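Local coordinates for alkaline phosphatase D (Bacillus subtilis, PDB 2YEQ), which hydrolyses phosphate esters, releasing phosphate from monoesters and also acting as a phosphodiesterase, at an active site that holds iron and calcium, at residues A30-P33 and L34-G37; G81-N85 and K86-Y90; G225-V228 and E229-V232; P293-D296 and E297-N300; Q478-T482 and G483-V487. All coordinates share one frame; numbering follows the deposited sequence.

Interaction 1: A30-P33 and L34-G37; sequences APDP and LNGG
D32 and G37 pair through their backbones across a short loop and close it. D32 N donates to G37 O at 3.1 Å, almost straight at 173°. G37 N returns a bond to D32 O at 2.9 Å. N35 N adds a weak bond to the same D32 O, which is thus gripped twice. G37 has a positive phi of 111°, where a side chain would run into the carbonyl oxygen of G36. P33 forms the bend between the two halves. Its CB lies 4.2 Å from L34 CD1, and both side chains reach A187 of helix 179-190. With CG anti to the backbone N (chi1 -171°), the D32 carboxylate comes near N35 and the amide of L34. There OD1 accepts a water at 2.8 Å, and the same water accepts from L34 N. OD1 also packs on N35, 3.6 Å from N35 CB. With an alanine here, the water would probably lose its acceptor, and L34 N could be left without a fixed partner. P31 CD rests 3.2 Å from G37 O at the open end. The segment lies between strands 23-28 and 44-51 of the N-terminal domain. This is a loop closed by a single antiparallel hydrogen-bonded bridge between D32 and G37.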
loop_
_atom_site.group_PDB
_atom_site.type_symbol
_atom_site.label_atom_id
_atom_site.label_comp_id
_atom_site.label_asym_id
_atom_site.label_seq_id
_atom_site.Cartn_x
_atom_site.Cartn_y
_atom_site.Cartn_z
ATOM N N ALA A 30 -21.370 -10.704 4.448
ATOM C CA ALA A 30 -21.710 -10.433 3.061
ATOM C C ALA A 30 -22.029 -11.726 2.278
ATOM O O ALA A 30 -21.310 -12.077 1.338
ATOM C CB ALA A 30 -20.544 -9.666 2.386
ATOM N N PRO A 31 -23.096 -12.437 2.659
ATOM C CA PRO A 31 -23.500 -13.667 1.933
ATOM C C PRO A 31 -23.703 -13.539 0.415
ATOM O O PRO A 31 -23.511 -14.522 -0.274
ATOM C CB PRO A 31 -24.791 -14.102 2.645
ATOM C CG PRO A 31 -25.248 -12.878 3.440
ATOM C CD PRO A 31 -23.994 -12.137 3.787
ATOM N N ASP A 32 -24.037 -12.346 -0.098
ATOM C CA ASP A 32 -24.080 -12.034 -1.571
ATOM C C ASP A 32 -23.212 -10.783 -1.881
ATOM O O ASP A 32 -23.754 -9.676 -2.043
ATOM C CB ASP A 32 -25.544 -11.761 -1.965
ATOM C CG ASP A 32 -25.768 -11.641 -3.466
ATOM O OD1 ASP A 32 -24.808 -11.645 -4.261
ATOM O OD2 ASP A 32 -26.963 -11.545 -3.845
ATOM N N PRO A 33 -21.889 -10.954 -1.981
ATOM C CA PRO A 33 -20.967 -9.832 -1.775
ATOM C C PRO A 33 -20.899 -8.788 -2.890
ATOM O O PRO A 33 -20.727 -7.611 -2.608
ATOM C CB PRO A 33 -19.602 -10.530 -1.595
ATOM C CG PRO A 33 -19.764 -11.870 -2.272
ATOM C CD PRO A 33 -21.173 -12.247 -2.017
ATOM N N LEU A 34 -21.033 -9.200 -4.137
ATOM C CA LEU A 34 -20.983 -8.246 -5.252
ATOM C C LEU A 34 -22.322 -7.514 -5.506
ATOM O O LEU A 34 -22.369 -6.572 -6.306
ATOM C CB LEU A 34 -20.483 -8.952 -6.515
ATOM C CG LEU A 34 -18.948 -8.916 -6.658
ATOM C CD1 LEU A 34 -18.251 -9.444 -5.410
ATOM C CD2 LEU A 34 -18.508 -9.685 -7.909
ATOM N N ASN A 35 -23.396 -7.942 -4.842
ATOM C CA ASN A 35 -24.707 -7.287 -4.964
ATOM C C ASN A 35 -25.117 -6.589 -3.669
ATOM O O ASN A 35 -26.275 -6.615 -3.259
ATOM C CB ASN A 35 -25.777 -8.316 -5.376
ATOM C CG ASN A 35 -25.472 -8.974 -6.698
ATOM O OD1 ASN A 35 -25.339 -10.202 -6.784
ATOM N ND2 ASN A 35 -25.337 -8.175 -7.728
ATOM N N GLY A 36 -24.155 -5.964 -3.009
ATOM C CA GLY A 36 -24.433 -5.172 -1.839
ATOM C C GLY A 36 -24.343 -5.916 -0.527
ATOM O O GLY A 36 -24.481 -5.319 0.533
ATOM N N GLY A 37 -24.122 -7.221 -0.579
ATOM C CA GLY A 37 -23.962 -7.999 0.642
ATOM C C GLY A 37 -25.092 -8.974 0.954
ATOM O O GLY A 37 -24.859 -9.974 1.644
HETATM O O HOH W 1 -22.221 -11.824 -5.307
#

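Interaction 2: G81-N85 and K86-Y90; sequences GLEPN and KVYYY
E83 and Y88 come together because the chain reverses between them. L82, E83 and P84 run extended. N85 then takes left-handed backbone angles (phi 50°) and turns the chain into strand 87-94. T106 fastens this turn from outside, with its OG1 bonded to both E83 O and K86 N. The ring of Y88 reaches back to E83, with CG anti to its carbonyl carbon (chi1 -67°). Its OH accepts from E83 N at 2.8 Å, and the bond is nearly straight at 169°. A tyrosine near the start of a strand that bonds the backbone five residues earlier is a tyrosine corner. The sequence L-x-P-x-x-x-Y from L82 to Y88 also fits the form known from Greek-key beta sandwiches such as fibronectin type III domains. This is consistent with the E-set relationship of the N-terminal domain. L82 covers one face of the ring by a CH-pi contact, its CD2 lying 4.1 Å from the centroid of the Y88 ring. L82 CB packs 3.9 Å from Y88 CE2. E83 O lies in the ring plane at the edge. Water 2 lies at the ring edge too and links E83 OE2, at 2.9 Å, to Y88 OH, at 2.7 Å. Beside this, E83 and K86 run alongside each other. E83 OE2 touches K86 CD at 3.8 Å, but the charged ends are not in contact, and K86 NZ stays 5.1 Å from E83 OE2.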
loop_
_atom_site.group_PDB
_atom_site.type_symbol
_atom_site.label_atom_id
_atom_site.label_comp_id
_atom_site.label_asym_id
_atom_site.label_seq_id
_atom_site.Cartn_x
_atom_site.Cartn_y
_atom_site.Cartn_z
ATOM N N GLY A 81 -6.032 -6.317 26.182
ATOM C CA GLY A 81 -5.651 -7.222 27.266
ATOM C C GLY A 81 -4.740 -8.337 26.790
ATOM O O GLY A 81 -4.759 -9.421 27.347
ATOM N N LEU A 82 -3.960 -8.079 25.740
ATOM C CA LEU A 82 -3.073 -9.084 25.177
ATOM C C LEU A 82 -1.643 -8.863 25.649
ATOM O O LEU A 82 -1.303 -7.811 26.168
ATOM C CB LEU A 82 -3.107 -9.052 23.641
ATOM C CG LEU A 82 -4.464 -9.229 22.958
ATOM C CD1 LEU A 82 -4.320 -9.152 21.424
ATOM C CD2 LEU A 82 -5.100 -10.557 23.374
ATOM N N GLU A 83 -0.801 -9.864 25.443
ATOM C CA GLU A 83 0.609 -9.774 25.810
ATOM C C GLU A 83 1.429 -9.344 24.601
ATOM O O GLU A 83 1.052 -9.630 23.471
ATOM C CB GLU A 83 1.129 -11.143 26.275
ATOM C CG GLU A 83 0.432 -11.720 27.517
ATOM C CD GLU A 83 0.971 -13.102 27.858
ATOM O OE1 GLU A 83 2.104 -13.166 28.391
ATOM O OE2 GLU A 83 0.288 -14.119 27.568
ATOM N N PRO A 84 2.594 -8.749 24.840
ATOM C CA PRO A 84 3.422 -8.239 23.738
ATOM C C PRO A 84 4.207 -9.297 22.985
ATOM O O PRO A 84 4.533 -10.342 23.518
ATOM C CB PRO A 84 4.355 -7.257 24.418
ATOM C CG PRO A 84 4.439 -7.719 25.811
ATOM C CD PRO A 84 3.098 -8.308 26.148
ATOM N N ASN A 85 4.467 -9.019 21.718
ATOM C CA ASN A 85 5.222 -9.884 20.841
ATOM C C ASN A 85 4.748 -11.329 20.834
ATOM O O ASN A 85 5.562 -12.258 20.819
ATOM C CB ASN A 85 6.695 -9.808 21.222
ATOM C CG ASN A 85 7.618 -10.152 20.080
ATOM O OD1 ASN A 85 7.239 -10.170 18.920
ATOM N ND2 ASN A 85 8.853 -10.453 20.424
ATOM N N LYS A 86 3.436 -11.514 20.812
ATOM C CA LYS A 86 2.836 -12.840 20.890
ATOM C C LYS A 86 1.876 -13.109 19.743
ATOM O O LYS A 86 1.072 -12.246 19.393
ATOM C CB LYS A 86 2.095 -12.979 22.216
ATOM C CG LYS A 86 1.609 -14.389 22.486
ATOM C CD LYS A 86 1.227 -14.605 23.951
ATOM C CE LYS A 86 1.747 -15.943 24.501
ATOM N NZ LYS A 86 1.543 -17.103 23.590
ATOM N N VAL A 87 1.958 -14.321 19.196
ATOM C CA VAL A 87 1.074 -14.800 18.149
ATOM C C VAL A 87 -0.241 -15.203 18.751
ATOM O O VAL A 87 -0.264 -15.887 19.790
ATOM C CB VAL A 87 1.669 -16.011 17.425
ATOM C CG1 VAL A 87 0.662 -16.648 16.443
ATOM C CG2 VAL A 87 2.952 -15.601 16.716
ATOM N N TYR A 88 -1.345 -14.785 18.121
ATOM C CA TYR A 88 -2.674 -15.238 18.537
ATOM C C TYR A 88 -3.463 -15.710 17.347
ATOM O O TYR A 88 -3.129 -15.390 16.196
ATOM C CB TYR A 88 -3.431 -14.125 19.219
ATOM C CG TYR A 88 -2.863 -13.671 20.546
ATOM C CD1 TYR A 88 -3.239 -14.301 21.742
ATOM C CD2 TYR A 88 -2.000 -12.592 20.625
ATOM C CE1 TYR A 88 -2.765 -13.882 22.956
ATOM C CE2 TYR A 88 -1.518 -12.148 21.861
ATOM C CZ TYR A 88 -1.904 -12.802 23.020
ATOM O OH TYR A 88 -1.442 -12.360 24.238
ATOM N N TYR A 89 -4.512 -16.477 17.636
ATOM C CA TYR A 89 -5.484 -16.892 16.647
ATOM C C TYR A 89 -6.809 -16.247 16.997
ATOM O O TYR A 89 -7.080 -15.961 18.185
ATOM C CB TYR A 89 -5.598 -18.413 16.611
ATOM C CG TYR A 89 -4.288 -19.037 16.222
ATOM C CD1 TYR A 89 -3.325 -19.324 17.189
ATOM C CD2 TYR A 89 -3.986 -19.281 14.889
ATOM C CE1 TYR A 89 -2.098 -19.865 16.837
ATOM C CE2 TYR A 89 -2.759 -19.821 14.515
ATOM C CZ TYR A 89 -1.817 -20.111 15.500
ATOM O OH TYR A 89 -0.592 -20.648 15.165
ATOM N N TYR A 90 -7.623 -15.997 15.972
ATOM C CA TYR A 90 -8.911 -15.363 16.177
ATOM C C TYR A 90 -9.939 -15.914 15.214
ATOM O O TYR A 90 -9.598 -16.420 14.144
ATOM C CB TYR A 90 -8.783 -13.825 16.075
ATOM C CG TYR A 90 -8.406 -13.335 14.689
ATOM C CD1 TYR A 90 -7.077 -13.247 14.306
ATOM C CD2 TYR A 90 -9.388 -12.948 13.767
ATOM C CE1 TYR A 90 -6.732 -12.816 13.048
ATOM C CE2 TYR A 90 -9.047 -12.510 12.508
ATOM C CZ TYR A 90 -7.734 -12.440 12.146
ATOM O OH TYR A 90 -7.385 -12.041 10.891
HETATM O O HOH W 2 -2.281 -13.673 26.416
#

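Interaction 3: G225-V228 and E229-V232; sequences GQSV and EAFV
S227 caps the helix that carries A230. Its OG accepts from A230 N at 3.1 Å, and the bond is almost straight at 175°. This is a classic serine N-cap. The OG stands anti to the S227 backbone N (chi1 158°), and this swings it forward to the first turn. The capping bond satisfies an amide that has no carbonyl of an earlier turn to bond to.

The backbone bonds follow at once. F231 N donates to S227 O at 3.0 Å. V232 N donates to V228 O at 2.9 Å.

One apolar contact joins the side chains. V228 CG1 meets V232 CG2 at 4.2 Å, one turn apart on the same flank.

Van der Waals contacts complete the cap. F231 CB sits 3.4 Å from S227 O, while its ring leads away from the cap. A230 CB lies 3.7 Å from S227 OG, beside the capping bond.

The cap ends the loop that follows strand 203-206 and starts helix 228-245. F231 meets the ring of Y217 and packs on V213 and P222, and V232 touches P257, all in loops beside the helix.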
loop_
_atom_site.group_PDB
_atom_site.type_symbol
_atom_site.label_atom_id
_atom_site.label_comp_id
_atom_site.label_asym_id
_atom_site.label_seq_id
_atom_site.Cartn_x
_atom_site.Cartn_y
_atom_site.Cartn_z
ATOM N N GLY A 225 -9.871 18.033 -14.900
ATOM C CA GLY A 225 -10.824 19.147 -14.773
ATOM C C GLY A 225 -12.245 18.731 -14.444
ATOM O O GLY A 225 -13.204 19.386 -14.842
ATOM N N GLN A 226 -12.397 17.649 -13.692
ATOM C CA GLN A 226 -13.720 17.194 -13.282
ATOM C C GLN A 226 -14.211 18.014 -12.115
ATOM O O GLN A 226 -13.468 18.837 -11.569
ATOM C CB GLN A 226 -13.658 15.710 -12.948
ATOM C CG GLN A 226 -13.359 14.882 -14.174
ATOM C CD GLN A 226 -13.238 13.397 -13.840
ATOM O OE1 GLN A 226 -12.252 12.956 -13.264
ATOM N NE2 GLN A 226 -14.256 12.649 -14.156
ATOM N N SER A 227 -15.463 17.793 -11.720
ATOM C CA SER A 227 -16.106 18.622 -10.714
ATOM C C SER A 227 -15.638 18.314 -9.301
ATOM O O SER A 227 -15.722 17.158 -8.858
ATOM C CB SER A 227 -17.616 18.451 -10.789
ATOM O OG SER A 227 -18.248 18.797 -9.589
ATOM N N VAL A 228 -15.196 19.366 -8.596
ATOM C CA VAL A 228 -14.792 19.273 -7.208
ATOM C C VAL A 228 -15.990 18.908 -6.319
ATOM O O VAL A 228 -15.919 18.033 -5.418
ATOM C CB VAL A 228 -14.127 20.600 -6.735
ATOM C CG1 VAL A 228 -14.066 20.657 -5.212
ATOM C CG2 VAL A 228 -12.736 20.767 -7.378
ATOM N N GLU A 229 -17.116 19.573 -6.533
ATOM C CA GLU A 229 -18.289 19.279 -5.721
ATOM C C GLU A 229 -18.676 17.787 -5.764
ATOM O O GLU A 229 -18.954 17.171 -4.734
ATOM C CB GLU A 229 -19.464 20.158 -6.190
ATOM C CG GLU A 229 -20.704 20.000 -5.384
ATOM C CD GLU A 229 -21.819 20.942 -5.895
ATOM O OE1 GLU A 229 -22.200 20.875 -7.094
ATOM O OE2 GLU A 229 -22.285 21.740 -5.084
ATOM N N ALA A 230 -18.736 17.217 -6.953
ATOM C CA ALA A 230 -19.075 15.784 -7.088
ATOM C C ALA A 230 -17.948 14.931 -6.477
ATOM O O ALA A 230 -18.203 13.886 -5.906
ATOM C CB ALA A 230 -19.257 15.391 -8.552
ATOM N N PHE A 231 -16.704 15.389 -6.612
ATOM C CA PHE A 231 -15.574 14.606 -6.100
ATOM C C PHE A 231 -15.573 14.507 -4.588
ATOM O O PHE A 231 -15.236 13.460 -4.041
ATOM C CB PHE A 231 -14.243 15.139 -6.581
ATOM C CG PHE A 231 -13.081 14.302 -6.089
ATOM C CD1 PHE A 231 -12.847 13.062 -6.653
ATOM C CD2 PHE A 231 -12.318 14.717 -5.013
ATOM C CE1 PHE A 231 -11.814 12.227 -6.182
ATOM C CE2 PHE A 231 -11.270 13.905 -4.537
ATOM C CZ PHE A 231 -11.033 12.658 -5.123
ATOM N N VAL A 232 -15.980 15.565 -3.896
ATOM C CA VAL A 232 -16.025 15.527 -2.445
ATOM C C VAL A 232 -17.010 14.468 -1.932
ATOM O O VAL A 232 -16.748 13.777 -0.940
ATOM C CB VAL A 232 -16.327 16.909 -1.848
ATOM C CG1 VAL A 232 -16.424 16.840 -0.309
ATOM C CG2 VAL A 232 -15.228 17.893 -2.275
#

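Interaction 4: P293-D296 and E297-N300; sequences PPSD and ESRN
S295 and S298 satisfy each other's backbone amides and form a capping box. S295 OG accepts from S298 N at 3.2 Å, and the bond is straight at 169°. S298 OG accepts in return from S295 N at 3.0 Å. Both hydroxyls lie between their own backbone N and carbonyl carbon (chi1 66° and 69°), and this lets each face the other's amide. S295 OG has a further partner in N287 ND2. The same N287 offers its backbone N to E297 OE2. S295 O takes the next helical bond, from R299 N at 2.9 Å. It also lies over one face of the R299 guanidinium, 3.4 Å above the plane, without being bonded to the group.

R299 bends at chi3 and folds back over the first turn. Its NH2 gives D296 OD1 a weak hydrogen bond at 3.4 Å, part of a salt bridge, with the carboxylate oxygen in the guanidinium plane. P294 CB lies 3.9 Å from R299 NH1. N300 OD1 accepts from N302 N.

The two hydroxyls thus serve one amide of the first turn, S298 N, and the amide of the N-cap residue itself, S295 N. The carboxylate of D296, in that turn, is likely to suit the positive end of the helix dipole.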
loop_
_atom_site.group_PDB
_atom_site.type_symbol
_atom_site.label_atom_id
_atom_site.label_comp_id
_atom_site.label_asym_id
_atom_site.label_seq_id
_atom_site.Cartn_x
_atom_site.Cartn_y
_atom_site.Cartn_z
ATOM N N PRO A 293 8.724 19.038 -17.597
ATOM C CA PRO A 293 9.862 19.784 -17.086
ATOM C C PRO A 293 9.505 20.441 -15.787
ATOM O O PRO A 293 8.351 20.771 -15.587
ATOM C CB PRO A 293 10.120 20.846 -18.168
ATOM C CG PRO A 293 9.577 20.294 -19.397
ATOM C CD PRO A 293 8.432 19.379 -19.003
ATOM N N PRO A 294 10.455 20.603 -14.874
ATOM C CA PRO A 294 10.196 21.426 -13.713
ATOM C C PRO A 294 9.904 22.862 -14.147
ATOM O O PRO A 294 10.248 23.240 -15.266
ATOM C CB PRO A 294 11.513 21.381 -12.937
ATOM C CG PRO A 294 12.540 21.118 -13.962
ATOM C CD PRO A 294 11.892 20.354 -15.066
ATOM N N SER A 295 9.263 23.627 -13.268
ATOM C CA SER A 295 8.792 24.964 -13.597
ATOM C C SER A 295 8.680 25.735 -12.318
ATOM O O SER A 295 8.838 25.170 -11.222
ATOM C CB SER A 295 7.424 24.895 -14.288
ATOM O OG SER A 295 6.420 24.401 -13.412
ATOM N N ASP A 296 8.381 27.026 -12.441
ATOM C CA ASP A 296 8.133 27.840 -11.268
ATOM C C ASP A 296 6.928 27.304 -10.507
ATOM O O ASP A 296 6.884 27.363 -9.285
ATOM C CB ASP A 296 7.908 29.302 -11.662
ATOM C CG ASP A 296 9.161 29.940 -12.266
ATOM O OD1 ASP A 296 10.224 29.932 -11.606
ATOM O OD2 ASP A 296 9.084 30.413 -13.416
ATOM N N GLU A 297 5.947 26.803 -11.238
ATOM C CA GLU A 297 4.784 26.178 -10.633
ATOM C C GLU A 297 5.183 24.969 -9.750
ATOM O O GLU A 297 4.841 24.900 -8.565
ATOM C CB GLU A 297 3.834 25.757 -11.754
ATOM C CG GLU A 297 2.449 25.315 -11.327
ATOM C CD GLU A 297 1.495 25.177 -12.533
ATOM O OE1 GLU A 297 1.289 26.170 -13.270
ATOM O OE2 GLU A 297 0.936 24.090 -12.736
ATOM N N SER A 298 5.906 24.010 -10.321
ATOM C CA SER A 298 6.280 22.821 -9.544
ATOM C C SER A 298 7.216 23.185 -8.406
ATOM O O SER A 298 7.100 22.629 -7.304
ATOM C CB SER A 298 6.884 21.728 -10.417
ATOM O OG SER A 298 8.153 22.097 -10.901
ATOM N N ARG A 299 8.097 24.159 -8.646
ATOM C CA ARG A 299 9.090 24.571 -7.633
ATOM C C ARG A 299 8.534 25.509 -6.563
ATOM O O ARG A 299 9.232 25.788 -5.601
ATOM C CB ARG A 299 10.328 25.211 -8.298
ATOM C CG ARG A 299 11.199 24.240 -9.127
ATOM C CD ARG A 299 12.462 24.923 -9.707
ATOM N NE ARG A 299 12.114 26.035 -10.608
ATOM C CZ ARG A 299 12.286 26.069 -11.935
ATOM N NH1 ARG A 299 12.847 25.059 -12.594
ATOM N NH2 ARG A 299 11.896 27.146 -12.619
ATOM N N ASN A 300 7.290 25.981 -6.695
ATOM C CA ASN A 300 6.689 26.879 -5.683
ATOM C C ASN A 300 6.871 26.302 -4.280
ATOM O O ASN A 300 6.421 25.189 -4.011
ATOM C CB ASN A 300 5.194 27.076 -6.000
ATOM C CG ASN A 300 4.458 27.964 -5.010
ATOM O OD1 ASN A 300 4.925 28.259 -3.923
ATOM N ND2 ASN A 300 3.250 28.397 -5.412
#

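Interaction 5: Q478-T482 and G483-V487; sequences QKDQT and GLRKV
D480 splits its carboxylate between its own turn and an arginine of the following strand. OD2 accepts from R485 NH2 at 3.2 Å in a salt bridge. It uses the lone pair on the side of the other oxygen and lies in the guanidinium plane. OD1 serves the turn instead. It takes T482 N at 3.1 Å, an Asx turn, and T482 OG1 at 2.7 Å. Both donors come from the same face of the carboxylate. With CG between its backbone N and carbonyl carbon (chi1 59°), D480 brings OD1 to T482 while OD2 faces R485. D480 to G483 form a type I turn, with G483 N bonded to D480 O at 3.1 Å. Water 3 donates to D480 OD1 and accepts from Q478 N. T482 OG1 lies over one face of the R485 guanidinium, 3.2 Å from R485 CZ. Q478 crosses R485 at about a right angle, its OE1 3.0 Å from R485 NH1, while its NE2 bonds Q451. An alanine in place of D480 would probably leave R485 without its opposite charge and set the T482 hydroxyl free to turn. The turn joins strands 470-477 and 484-489 into a hairpin at the edge of the large mixed sheet. One carboxylate thus ties the turn to the strand that leaves it, and its charge is probably balanced largely by R485.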
loop_
_atom_site.group_PDB
_atom_site.type_symbol
_atom_site.label_atom_id
_atom_site.label_comp_id
_atom_site.label_asym_id
_atom_site.label_seq_id
_atom_site.Cartn_x
_atom_site.Cartn_y
_atom_site.Cartn_z
ATOM N N GLN A 478 23.656 -0.747 5.380
ATOM C CA GLN A 478 24.275 -0.826 6.691
ATOM C C GLN A 478 24.676 0.497 7.336
ATOM O O GLN A 478 25.534 0.509 8.206
ATOM C CB GLN A 478 25.493 -1.726 6.594
ATOM C CG GLN A 478 25.130 -3.149 6.392
ATOM C CD GLN A 478 26.330 -4.048 6.152
ATOM O OE1 GLN A 478 27.441 -3.584 5.882
ATOM N NE2 GLN A 478 26.101 -5.349 6.233
ATOM N N LYS A 479 24.036 1.596 6.975
ATOM C CA LYS A 479 24.262 2.862 7.684
ATOM C C LYS A 479 25.723 3.305 7.561
ATOM O O LYS A 479 26.407 3.563 8.547
ATOM C CB LYS A 479 23.869 2.760 9.165
ATOM C CG LYS A 479 22.469 2.219 9.425
ATOM C CD LYS A 479 21.970 2.641 10.807
ATOM C CE LYS A 479 21.212 1.546 11.504
ATOM N NZ LYS A 479 20.930 1.881 12.909
ATOM N N ASP A 480 26.199 3.345 6.334
ATOM C CA ASP A 480 27.514 3.872 6.042
ATOM C C ASP A 480 27.469 4.387 4.624
ATOM O O ASP A 480 26.463 4.182 3.903
ATOM C CB ASP A 480 28.616 2.815 6.256
ATOM C CG ASP A 480 28.436 1.545 5.398
ATOM O OD1 ASP A 480 27.940 1.608 4.258
ATOM O OD2 ASP A 480 28.842 0.454 5.861
ATOM N N GLN A 481 28.545 5.047 4.228
ATOM C CA GLN A 481 28.590 5.799 2.988
ATOM C C GLN A 481 28.675 4.910 1.783
ATOM O O GLN A 481 28.617 5.385 0.655
ATOM C CB GLN A 481 29.765 6.785 3.008
ATOM C CG GLN A 481 29.801 7.804 1.844
ATOM C CD GLN A 481 28.531 8.628 1.716
ATOM O OE1 GLN A 481 28.211 9.109 0.626
ATOM N NE2 GLN A 481 27.814 8.811 2.831
ATOM N N THR A 482 28.766 3.603 1.987
ATOM C CA THR A 482 28.758 2.712 0.830
ATOM C C THR A 482 27.307 2.480 0.339
ATOM O O THR A 482 27.098 2.105 -0.797
ATOM C CB THR A 482 29.507 1.387 1.129
ATOM O OG1 THR A 482 28.652 0.504 1.854
ATOM C CG2 THR A 482 30.773 1.667 1.965
ATOM N N GLY A 483 26.316 2.740 1.182
ATOM C CA GLY A 483 24.905 2.663 0.737
ATOM C C GLY A 483 24.458 1.234 0.469
ATOM O O GLY A 483 24.910 0.299 1.156
ATOM N N LEU A 484 23.642 1.051 -0.566
ATOM C CA LEU A 484 23.016 -0.241 -0.848
ATOM C C LEU A 484 24.026 -1.207 -1.476
ATOM O O LEU A 484 24.731 -0.848 -2.426
ATOM C CB LEU A 484 21.840 -0.097 -1.815
ATOM C CG LEU A 484 20.562 0.568 -1.280
ATOM C CD1 LEU A 484 19.581 0.821 -2.452
ATOM C CD2 LEU A 484 19.902 -0.255 -0.180
ATOM N N ARG A 485 24.051 -2.436 -0.973
ATOM C CA ARG A 485 24.902 -3.497 -1.521
ATOM C C ARG A 485 24.053 -4.644 -2.014
ATOM O O ARG A 485 23.232 -5.148 -1.269
ATOM C CB ARG A 485 25.816 -4.020 -0.420
ATOM C CG ARG A 485 26.938 -3.089 -0.047
ATOM C CD ARG A 485 28.040 -3.856 0.701
ATOM N NE ARG A 485 28.756 -3.031 1.678
ATOM C CZ ARG A 485 28.214 -2.492 2.771
ATOM N NH1 ARG A 485 26.924 -2.665 3.059
ATOM N NH2 ARG A 485 28.970 -1.758 3.582
ATOM N N LYS A 486 24.251 -5.046 -3.259
ATOM C CA LYS A 486 23.504 -6.129 -3.861
ATOM C C LYS A 486 24.114 -7.439 -3.393
ATOM O O LYS A 486 25.267 -7.705 -3.706
ATOM C CB LYS A 486 23.576 -6.047 -5.385
ATOM C CG LYS A 486 22.560 -6.922 -6.086
ATOM C CD LYS A 486 22.778 -6.967 -7.582
ATOM C CE LYS A 486 21.788 -6.106 -8.286
ATOM N NZ LYS A 486 22.016 -6.093 -9.746
ATOM N N VAL A 487 23.352 -8.236 -2.642
ATOM C CA VAL A 487 23.857 -9.486 -2.063
ATOM C C VAL A 487 23.322 -10.710 -2.777
ATOM O O VAL A 487 23.723 -11.846 -2.481
ATOM C CB VAL A 487 23.625 -9.546 -0.535
ATOM C CG1 VAL A 487 24.434 -8.419 0.162
ATOM C CG2 VAL A 487 22.119 -9.470 -0.183
HETATM O O HOH W 3 25.669 0.029 3.449
#

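Overall arrangement
The five contacts follow one another along the chain, and none touches another. All have centres 24 to 28 Å from the centre of the chain. Interactions 1 and 2 belong to the N-terminal domain, with centres about 31 Å apart. Interaction 1 follows strand 23-28 of the ten-strand sheet, and interaction 2 passes from strand 74-79 of that sheet to strand 87-94 of the four-strand sheet. Interaction 5 lies at the far edge of the ten-strand sheet, its centre about 49 Å from that of interaction 1. Interactions 3 and 4 start helices 228-245 and 296-299 of the phosphatase domain, centres about 25 Å apart. Each fixes a local turn or helix start in the outer parts of the fold.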